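Long-range contacts in dihydrolipoyl dehydrogenase (Elizabethkingia anophelis NUHP1, PDB 6UZI), which probably catalyses the NAD(+)-dependent reoxidation of protein-bound dihydrolipoyl groups, using one FAD per subunit as its redox cofactor: residues P160-D165 against S247-N252; T209-L214 against K239-T244; T255-A260 against D267-G272. All blocks are in the same frame, centred on the assembly; numbering follows the deposited sequence.

Contact 1. Residues P160-D165 against S247-N252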
loop_
_atom_site.group_PDB
_atom_site.type_symbol
_atom_site.label_atom_id
_atom_site.label_comp_id
_atom_site.label_asym_id
_atom_site.label_seq_id
_atom_site.Cartn_x
_atom_site.Cartn_y
_atom_site.Cartn_z
ATOM N N PRO A 160 -9.532 27.986 -26.149
ATOM C CA PRO A 160 -9.987 29.375 -26.340
ATOM C C PRO A 160 -11.465 29.518 -26.647
ATOM O O PRO A 160 -12.043 30.560 -26.314
ATOM C CB PRO A 160 -9.113 29.868 -27.500
ATOM C CG PRO A 160 -7.856 29.018 -27.389
ATOM C CD PRO A 160 -8.342 27.668 -26.957
ATOM N N PHE A 161 -12.104 28.517 -27.259
ATOM C CA PHE A 161 -13.500 28.661 -27.664
ATOM C C PHE A 161 -14.478 28.273 -26.565
ATOM O O PHE A 161 -15.695 28.354 -26.787
ATOM C CB PHE A 161 -13.803 27.822 -28.911
ATOM C CG PHE A 161 -13.499 26.357 -28.755
ATOM C CD1 PHE A 161 -14.409 25.512 -28.134
ATOM C CD2 PHE A 161 -12.319 25.820 -29.235
ATOM C CE1 PHE A 161 -14.146 24.170 -27.985
ATOM C CE2 PHE A 161 -12.052 24.481 -29.094
ATOM C CZ PHE A 161 -12.969 23.655 -28.469
ATOM N N ILE A 162 -13.981 27.802 -25.416
ATOM C CA ILE A 162 -14.829 27.427 -24.289
ATOM C C ILE A 162 -15.013 28.631 -23.371
ATOM O O ILE A 162 -14.040 29.282 -22.977
ATOM C CB ILE A 162 -14.240 26.235 -23.521
ATOM C CG1 ILE A 162 -14.141 25.013 -24.430
ATOM C CG2 ILE A 162 -15.100 25.916 -22.313
ATOM C CD1 ILE A 162 -13.580 23.775 -23.750
ATOM N N THR A 163 -16.259 28.910 -23.008
ATOM C CA THR A 163 -16.593 29.983 -22.076
ATOM C C THR A 163 -16.919 29.339 -20.732
ATOM O O THR A 163 -18.020 28.824 -20.526
ATOM C CB THR A 163 -17.770 30.818 -22.584
ATOM O OG1 THR A 163 -17.434 31.463 -23.824
ATOM C CG2 THR A 163 -18.149 31.865 -21.555
ATOM N N LEU A 164 -15.952 29.353 -19.823
ATOM C CA LEU A 164 -16.169 28.792 -18.498
ATOM C C LEU A 164 -17.070 29.719 -17.692
ATOM O O LEU A 164 -16.877 30.936 -17.692
ATOM C CB LEU A 164 -14.836 28.591 -17.780
ATOM C CG LEU A 164 -13.825 27.617 -18.372
ATOM C CD1 LEU A 164 -12.439 27.915 -17.830
ATOM C CD2 LEU A 164 -14.230 26.189 -18.044
ATOM N N ASP A 165 -18.070 29.146 -17.020
ATOM C CA ASP A 165 -19.031 29.935 -16.265
ATOM C C ASP A 165 -19.074 29.600 -14.781
ATOM O O ASP A 165 -19.909 30.163 -14.064
ATOM C CB ASP A 165 -20.438 29.791 -16.869
ATOM C CG ASP A 165 -20.935 28.348 -16.896
ATOM O OD1 ASP A 165 -21.795 28.048 -17.749
ATOM O OD2 ASP A 165 -20.458 27.510 -16.099
ATOM N N SER A 247 -14.941 21.179 -31.244
ATOM C CA SER A 247 -14.965 22.491 -31.853
ATOM C C SER A 247 -15.925 23.457 -31.176
ATOM O O SER A 247 -15.914 24.650 -31.512
ATOM C CB SER A 247 -15.338 22.378 -33.338
ATOM O OG SER A 247 -16.603 21.748 -33.495
ATOM N N GLY A 248 -16.732 23.000 -30.225
ATOM C CA GLY A 248 -17.676 23.885 -29.574
ATOM C C GLY A 248 -18.226 23.291 -28.302
ATOM O O GLY A 248 -18.402 22.073 -28.191
ATOM N N VAL A 249 -18.486 24.164 -27.327
ATOM C CA VAL A 249 -19.130 23.817 -26.062
ATOM C C VAL A 249 -20.145 24.910 -25.737
ATOM O O VAL A 249 -19.756 26.022 -25.366
ATOM C CB VAL A 249 -18.126 23.670 -24.915
ATOM C CG1 VAL A 249 -18.867 23.428 -23.615
ATOM C CG2 VAL A 249 -17.117 22.556 -25.202
ATOM N N GLU A 250 -21.437 24.601 -25.880
ATOM C CA GLU A 250 -22.538 25.537 -25.659
ATOM C C GLU A 250 -23.288 25.195 -24.381
ATOM O O GLU A 250 -23.600 24.030 -24.135
ATOM C CB GLU A 250 -23.578 25.489 -26.780
ATOM C CG GLU A 250 -23.159 25.859 -28.179
ATOM C CD GLU A 250 -24.334 25.744 -29.156
ATOM O OE1 GLU A 250 -25.413 25.249 -28.751
ATOM O OE2 GLU A 250 -24.184 26.151 -30.327
ATOM N N ARG A 251 -23.594 26.212 -23.581
ATOM C CA ARG A 251 -24.497 26.071 -22.444
ATOM C C ARG A 251 -25.880 26.576 -22.842
ATOM O O ARG A 251 -26.028 27.736 -23.237
ATOM C CB ARG A 251 -23.993 26.829 -21.216
ATOM C CG ARG A 251 -25.079 26.954 -20.152
ATOM C CD ARG A 251 -24.543 26.977 -18.741
ATOM N NE ARG A 251 -25.622 26.934 -17.760
ATOM C CZ ARG A 251 -25.541 27.464 -16.543
ATOM N NH1 ARG A 251 -24.434 28.092 -16.168
ATOM N NH2 ARG A 251 -26.569 27.383 -15.708
ATOM N N ASN A 252 -26.882 25.705 -22.757
ATOM C CA ASN A 252 -28.271 26.040 -23.067
ATOM C C ASN A 252 -29.101 25.783 -21.819
ATOM O O ASN A 252 -29.757 24.747 -21.699
ATOM C CB ASN A 252 -28.771 25.229 -24.263
ATOM C CG ASN A 252 -27.878 25.375 -25.475
ATOM O OD1 ASN A 252 -27.763 26.462 -26.042
ATOM N ND2 ASN A 252 -27.239 24.277 -25.882
HETATM O O HOH W 1 -17.991 26.800 -28.024
#
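Arg-251 NH1 is gripped by two carboxylates: it forms a salt bridge with Asp-165 across the contact and another with Glu-167, just beyond the first segment. The bond to Asp-165 OD1 measures 3.1 Å and is nearly straight at 165°. It runs in the guanidinium plane but meets OD1 from above the carboxylate; the carboxylate and guanidinium planes are 77° apart. Asp-165 OD2 meanwhile accepts the backbone N-H groups of Glu-167, Arg-168 and Val-169, and these should hold the carboxylate in that orientation. With its CG between the backbone N and the carbonyl carbon (chi1 57°), Phe-161 lays its ring against the Ser-247 to Gly-248 peptide. Ring atom CE1 is 3.7 Å from Ser-247 C, which sits over one face. Next along, Ile-162 CG1 packs 3.9 Å from Val-249 CG2. No direct backbone hydrogen bond joins the segments. Instead a water donates to Phe-161 O (3.0 Å) and accepts from Val-249 N (2.8 Å). The loop between strands 154-156 and 169-170 lies beside the outer strand 245-252 of a three-stranded antiparallel sheet, and where Phe-161 rests, Ser-247 and Gly-248 together face Thr-259 in a classic beta bulge.

Contact 2. Residues T209-L214 against K239-T244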
loop_
_atom_site.group_PDB
_atom_site.type_symbol
_atom_site.label_atom_id
_atom_site.label_comp_id
_atom_site.label_asym_id
_atom_site.label_seq_id
_atom_site.Cartn_x
_atom_site.Cartn_y
_atom_site.Cartn_z
ATOM N N THR A 209 -18.919 10.659 -19.732
ATOM C CA THR A 209 -18.345 10.462 -21.056
ATOM C C THR A 209 -17.101 11.332 -21.174
ATOM O O THR A 209 -17.157 12.542 -20.926
ATOM C CB THR A 209 -19.349 10.806 -22.159
ATOM O OG1 THR A 209 -20.581 10.112 -21.924
ATOM C CG2 THR A 209 -18.804 10.399 -23.516
ATOM N N VAL A 210 -15.977 10.712 -21.508
ATOM C CA VAL A 210 -14.718 11.420 -21.702
ATOM C C VAL A 210 -14.558 11.642 -23.201
ATOM O O VAL A 210 -14.487 10.679 -23.975
ATOM C CB VAL A 210 -13.535 10.624 -21.119
ATOM C CG1 VAL A 210 -12.201 11.250 -21.505
ATOM C CG2 VAL A 210 -13.655 10.504 -19.606
ATOM N N VAL A 211 -14.507 12.903 -23.617
ATOM C CA VAL A 211 -14.336 13.260 -25.020
ATOM C C VAL A 211 -12.966 13.891 -25.163
ATOM O O VAL A 211 -12.694 14.952 -24.592
ATOM C CB VAL A 211 -15.449 14.192 -25.518
ATOM C CG1 VAL A 211 -15.296 14.429 -27.012
ATOM C CG2 VAL A 211 -16.796 13.554 -25.244
ATOM N N GLU A 212 -12.121 13.250 -25.953
ATOM C CA GLU A 212 -10.701 13.544 -25.956
ATOM C C GLU A 212 -10.135 13.457 -27.363
ATOM O O GLU A 212 -10.552 12.610 -28.162
ATOM C CB GLU A 212 -10.007 12.564 -25.005
ATOM C CG GLU A 212 -8.521 12.482 -25.044
ATOM C CD GLU A 212 -8.039 11.566 -23.946
ATOM O OE1 GLU A 212 -8.919 10.982 -23.270
ATOM O OE2 GLU A 212 -6.809 11.439 -23.743
ATOM N N TYR A 213 -9.211 14.366 -27.670
ATOM C CA TYR A 213 -8.533 14.346 -28.956
ATOM C C TYR A 213 -7.470 13.254 -29.024
ATOM O O TYR A 213 -7.126 12.805 -30.123
ATOM C CB TYR A 213 -7.878 15.688 -29.255
ATOM C CG TYR A 213 -7.286 15.719 -30.643
ATOM C CD1 TYR A 213 -5.915 15.833 -30.851
ATOM C CD2 TYR A 213 -8.119 15.608 -31.763
ATOM C CE1 TYR A 213 -5.391 15.850 -32.150
ATOM C CE2 TYR A 213 -7.612 15.628 -33.052
ATOM C CZ TYR A 213 -6.250 15.749 -33.244
ATOM O OH TYR A 213 -5.760 15.766 -34.532
ATOM N N LEU A 214 -6.946 12.821 -27.878
ATOM C CA LEU A 214 -5.839 11.883 -27.867
ATOM C C LEU A 214 -6.330 10.479 -28.205
ATOM O O LEU A 214 -7.508 10.152 -28.036
ATOM C CB LEU A 214 -5.184 11.901 -26.486
ATOM C CG LEU A 214 -4.865 13.330 -26.009
ATOM C CD1 LEU A 214 -4.216 13.353 -24.623
ATOM C CD2 LEU A 214 -4.066 14.137 -27.021
ATOM N N LYS A 239 -17.627 6.061 -20.269
ATOM C CA LYS A 239 -17.624 6.003 -21.722
ATOM C C LYS A 239 -16.489 6.864 -22.264
ATOM O O LYS A 239 -16.132 7.884 -21.670
ATOM C CB LYS A 239 -18.970 6.477 -22.294
ATOM C CG LYS A 239 -20.177 5.625 -21.892
ATOM C CD LYS A 239 -20.355 4.434 -22.822
ATOM C CE LYS A 239 -21.429 3.469 -22.321
ATOM N NZ LYS A 239 -20.952 2.582 -21.208
ATOM N N PHE A 240 -15.900 6.428 -23.378
ATOM C CA PHE A 240 -14.752 7.112 -23.961
ATOM C C PHE A 240 -14.985 7.363 -25.443
ATOM O O PHE A 240 -15.255 6.426 -26.203
ATOM C CB PHE A 240 -13.474 6.300 -23.769
ATOM C CG PHE A 240 -13.019 6.234 -22.348
ATOM C CD1 PHE A 240 -13.441 5.208 -21.520
ATOM C CD2 PHE A 240 -12.176 7.201 -21.833
ATOM C CE1 PHE A 240 -13.027 5.149 -20.201
ATOM C CE2 PHE A 240 -11.761 7.145 -20.527
ATOM C CZ PHE A 240 -12.192 6.113 -19.708
ATOM N N MET A 241 -14.824 8.620 -25.848
ATOM C CA MET A 241 -14.876 9.060 -27.240
ATOM C C MET A 241 -13.493 9.619 -27.564
ATOM O O MET A 241 -13.243 10.815 -27.412
ATOM C CB MET A 241 -15.966 10.079 -27.443
ATOM C CG MET A 241 -17.357 9.475 -27.513
ATOM S SD MET A 241 -18.617 10.736 -27.757
ATOM C CE MET A 241 -20.067 9.902 -27.118
ATOM N N LEU A 242 -12.584 8.746 -27.976
ATOM C CA LEU A 242 -11.204 9.133 -28.221
ATOM C C LEU A 242 -11.017 9.625 -29.655
ATOM O O LEU A 242 -11.891 9.470 -30.508
ATOM C CB LEU A 242 -10.268 7.952 -27.936
ATOM C CG LEU A 242 -10.351 7.303 -26.549
ATOM C CD1 LEU A 242 -9.268 6.251 -26.356
ATOM C CD2 LEU A 242 -10.285 8.351 -25.452
ATOM N N SER A 243 -9.853 10.237 -29.902
ATOM C CA SER A 243 -9.468 10.755 -31.222
ATOM C C SER A 243 -10.545 11.662 -31.809
ATOM O O SER A 243 -10.882 11.584 -32.994
ATOM C CB SER A 243 -9.149 9.610 -32.187
ATOM O OG SER A 243 -8.133 8.760 -31.682
ATOM N N THR A 244 -11.075 12.549 -30.974
ATOM C CA THR A 244 -12.233 13.362 -31.327
ATOM C C THR A 244 -11.900 14.819 -31.044
ATOM O O THR A 244 -11.590 15.177 -29.905
ATOM C CB THR A 244 -13.467 12.911 -30.538
ATOM O OG1 THR A 244 -13.687 11.517 -30.772
ATOM C CG2 THR A 244 -14.694 13.663 -30.982
#
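Val-210 uses both its backbone N and its O to bond the neighbouring strand: its N donates to Lys-239 O at 2.8 Å, and its O accepts from Met-241 N at 2.8 Å. Together they make the parallel bridge of Val-210 with Phe-240, inside the beta-alpha-beta unit formed by strand 207-211, helix 223-236 and strand 239-241, part of the Rossmann-type NAD domain. Glu-212 N to Met-241 O, 3.1 Å, carries the pairing one residue past strand 207-211.

The side chains fall on two faces. On one, Val-210 and Phe-240 lie side by side, with ring atom CD2 3.8 Å from Val-210 CB, while the ring also packs on Gln-230, Leu-233 and Lys-234 of the helix. On the other, the extended Met-241 chain, CG anti to the carbonyl carbon (chi1 -77°), passes Val-211 and sets its CE 3.8 Å from Thr-209 CG2. Strand 267-272 covers this face through Val-268 and Val-270, and Thr-209 OG1 is hydrogen-bonded to His-184.

Past the strands both segments leave the sheet, yet stay joined. Glu-212 O takes the N-H of Thr-244, and Leu-214 O that of Ser-243, whose OG is in turn bonded to Asp-215. Glu-212 is a predicted NAD(+) residue; an acidic side chain at the end of the second Rossmann strand typically holds the adenosine ribose. Glu-212 OE1 lies 3.7 Å from Leu-242 CD2, the two side chains pointing the same way. Within segment 239-244, Thr-244 OG1 donates to Leu-242 O at 2.7 Å, approaching from above the carbonyl plane.

Contact 3. Residues T255-A260 against D267-G272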
loop_
_atom_site.group_PDB
_atom_site.type_symbol
_atom_site.label_atom_id
_atom_site.label_comp_id
_atom_site.label_asym_id
_atom_site.label_seq_id
_atom_site.Cartn_x
_atom_site.Cartn_y
_atom_site.Cartn_z
ATOM N N THR A 255 -28.211 22.549 -19.854
ATOM C CA THR A 255 -27.604 21.577 -20.745
ATOM C C THR A 255 -26.364 22.148 -21.410
ATOM O O THR A 255 -26.327 23.326 -21.782
ATOM C CB THR A 255 -28.615 21.135 -21.812
ATOM O OG1 THR A 255 -29.773 20.603 -21.162
ATOM C CG2 THR A 255 -28.027 20.084 -22.734
ATOM N N VAL A 256 -25.355 21.294 -21.562
ATOM C CA VAL A 256 -24.135 21.625 -22.281
ATOM C C VAL A 256 -24.055 20.726 -23.505
ATOM O O VAL A 256 -24.268 19.513 -23.403
ATOM C CB VAL A 256 -22.892 21.459 -21.394
ATOM C CG1 VAL A 256 -21.664 21.853 -22.168
ATOM C CG2 VAL A 256 -23.034 22.295 -20.122
ATOM N N LYS A 257 -23.772 21.322 -24.659
ATOM C CA LYS A 257 -23.669 20.600 -25.921
ATOM C C LYS A 257 -22.239 20.703 -26.433
ATOM O O LYS A 257 -21.741 21.805 -26.684
ATOM C CB LYS A 257 -24.668 21.155 -26.941
ATOM C CG LYS A 257 -24.748 20.362 -28.229
ATOM C CD LYS A 257 -25.983 20.725 -29.022
ATOM C CE LYS A 257 -25.627 21.199 -30.420
ATOM N NZ LYS A 257 -26.851 21.255 -31.260
ATOM N N VAL A 258 -21.585 19.559 -26.608
ATOM C CA VAL A 258 -20.206 19.497 -27.077
ATOM C C VAL A 258 -20.232 18.991 -28.512
ATOM O O VAL A 258 -20.693 17.874 -28.768
ATOM C CB VAL A 258 -19.349 18.585 -26.181
ATOM C CG1 VAL A 258 -17.946 18.423 -26.735
ATOM C CG2 VAL A 258 -19.313 19.112 -24.760
ATOM N N THR A 259 -19.755 19.811 -29.448
ATOM C CA THR A 259 -19.709 19.440 -30.859
ATOM C C THR A 259 -18.266 19.175 -31.267
ATOM O O THR A 259 -17.357 19.892 -30.841
ATOM C CB THR A 259 -20.328 20.520 -31.767
ATOM O OG1 THR A 259 -19.679 21.784 -31.566
ATOM C CG2 THR A 259 -21.812 20.661 -31.502
ATOM N N ALA A 260 -18.060 18.138 -32.082
ATOM C CA ALA A 260 -16.714 17.699 -32.435
ATOM C C ALA A 260 -16.756 16.878 -33.722
ATOM O O ALA A 260 -17.821 16.592 -34.271
ATOM C CB ALA A 260 -16.096 16.881 -31.294
ATOM N N ASP A 267 -19.358 14.164 -37.826
ATOM C CA ASP A 267 -19.810 15.038 -36.752
ATOM C C ASP A 267 -20.210 14.233 -35.522
ATOM O O ASP A 267 -20.749 13.128 -35.629
ATOM C CB ASP A 267 -20.989 15.881 -37.229
ATOM C CG ASP A 267 -20.558 17.014 -38.137
ATOM O OD1 ASP A 267 -19.336 17.232 -38.275
ATOM O OD2 ASP A 267 -21.439 17.670 -38.730
ATOM N N VAL A 268 -19.921 14.787 -34.349
ATOM C CA VAL A 268 -20.241 14.168 -33.070
ATOM C C VAL A 268 -20.901 15.201 -32.167
ATOM O O VAL A 268 -20.461 16.356 -32.108
ATOM C CB VAL A 268 -18.971 13.600 -32.410
ATOM C CG1 VAL A 268 -19.294 12.997 -31.058
ATOM C CG2 VAL A 268 -18.305 12.581 -33.336
ATOM N N VAL A 269 -21.955 14.791 -31.457
ATOM C CA VAL A 269 -22.661 15.668 -30.525
ATOM C C VAL A 269 -22.854 14.929 -29.210
ATOM O O VAL A 269 -23.370 13.806 -29.198
ATOM C CB VAL A 269 -24.025 16.125 -31.082
ATOM C CG1 VAL A 269 -24.763 16.961 -30.056
ATOM C CG2 VAL A 269 -23.853 16.910 -32.368
ATOM N N VAL A 270 -22.455 15.560 -28.105
ATOM C CA VAL A 270 -22.631 15.005 -26.764
ATOM C C VAL A 270 -23.308 16.055 -25.894
ATOM O O VAL A 270 -22.877 17.212 -25.857
ATOM C CB VAL A 270 -21.300 14.562 -26.118
ATOM C CG1 VAL A 270 -21.579 13.742 -24.878
ATOM C CG2 VAL A 270 -20.456 13.763 -27.079
ATOM N N GLU A 271 -24.346 15.647 -25.176
ATOM C CA GLU A 271 -25.098 16.541 -24.311
ATOM C C GLU A 271 -25.031 16.030 -22.882
ATOM O O GLU A 271 -25.156 14.828 -22.635
ATOM C CB GLU A 271 -26.559 16.647 -24.767
ATOM C CG GLU A 271 -26.779 17.592 -25.944
ATOM C CD GLU A 271 -28.248 17.792 -26.267
ATOM O OE1 GLU A 271 -29.023 16.823 -26.126
ATOM O OE2 GLU A 271 -28.625 18.914 -26.675
ATOM N N GLY A 272 -24.814 16.948 -21.948
ATOM C CA GLY A 272 -24.846 16.639 -20.535
ATOM C C GLY A 272 -25.342 17.848 -19.773
ATOM O O GLY A 272 -25.622 18.901 -20.351
#
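Ala-260 and Gly-272 bury the most surface here, at the two ends of the paired strands, with Val-258 and Val-268 next. Ala-260 forms a hydrogen-bonded antiparallel pair with Val-268. Its O takes Val-268 N at 2.8 Å and its N gives to Val-268 O at 3.0 Å, both N-H angles bent to under 150°. Val-268 CB comes 3.7 Å from Ala-260 O, so the valine side chain sits against the alanine carbonyl. The Ala-260 methyl lies on the same face as Val-256, Val-258, Val-268 and Val-270. This face is turned to the parallel sheet, where Val-258 meets Ile-186 and Ile-188; within its own sheet, Val-258 also touches Val-246 and Val-249 of the neighbouring strand 245-252.

Gly-272 pairs with Val-256 by a straighter couple of bonds: Val-256 N reaches Gly-272 O at 2.7 Å, while Gly-272 N donates back to Val-256 O. Thr-255 joins in from the side, its CG2 3.6 Å from Gly-272 O. Between these ends Val-258 and Val-270 form the central hydrogen-bonded pair, 2.8 Å from Val-258 N to Val-270 O.

The opposite face of this beta hairpin bears Lys-257, Thr-259, Val-269 and Glu-271. Lys-257 CG, anti to the backbone N (chi1 -173°), lies 3.9 Å from Val-269 CG1, and the lysine chain also passes Glu-271. Lys-257 NZ stays 5.4 Å from Glu-271 OE2, so any attraction between them would act at a distance. Between these two segments six backbone bonds carry the polar pairing, with apolar side chains turned to the domain interior and mixed, partly charged ones to the more exposed face.

In the fold
Contacts 2 and 3, and strand 245-252 of contact 1, belong to the NAD domain; loop 160-165 leads into it. Contact 1, through that strand, and contact 3 share the antiparallel sheet, their centres about 10 Å apart: Glu-250 O and Lys-257 N, 2.8 Å apart, probably form a hydrogen bond. Contact 2 lies in the parallel sheet, its centre about 12 Å from that of contact 3 and 17 Å from that of contact 1. Between contacts 2 and 3 the two sheets pack face to face, with Met-241 SD 3.6 Å from Val-270 CG2. Contact 2 holds Glu-212 of the predicted NAD(+) site, its side chain about 3 Å from Gly-190, whereas the side chain of Ile-162 in contact 1 is about 8 Å from Gly-189.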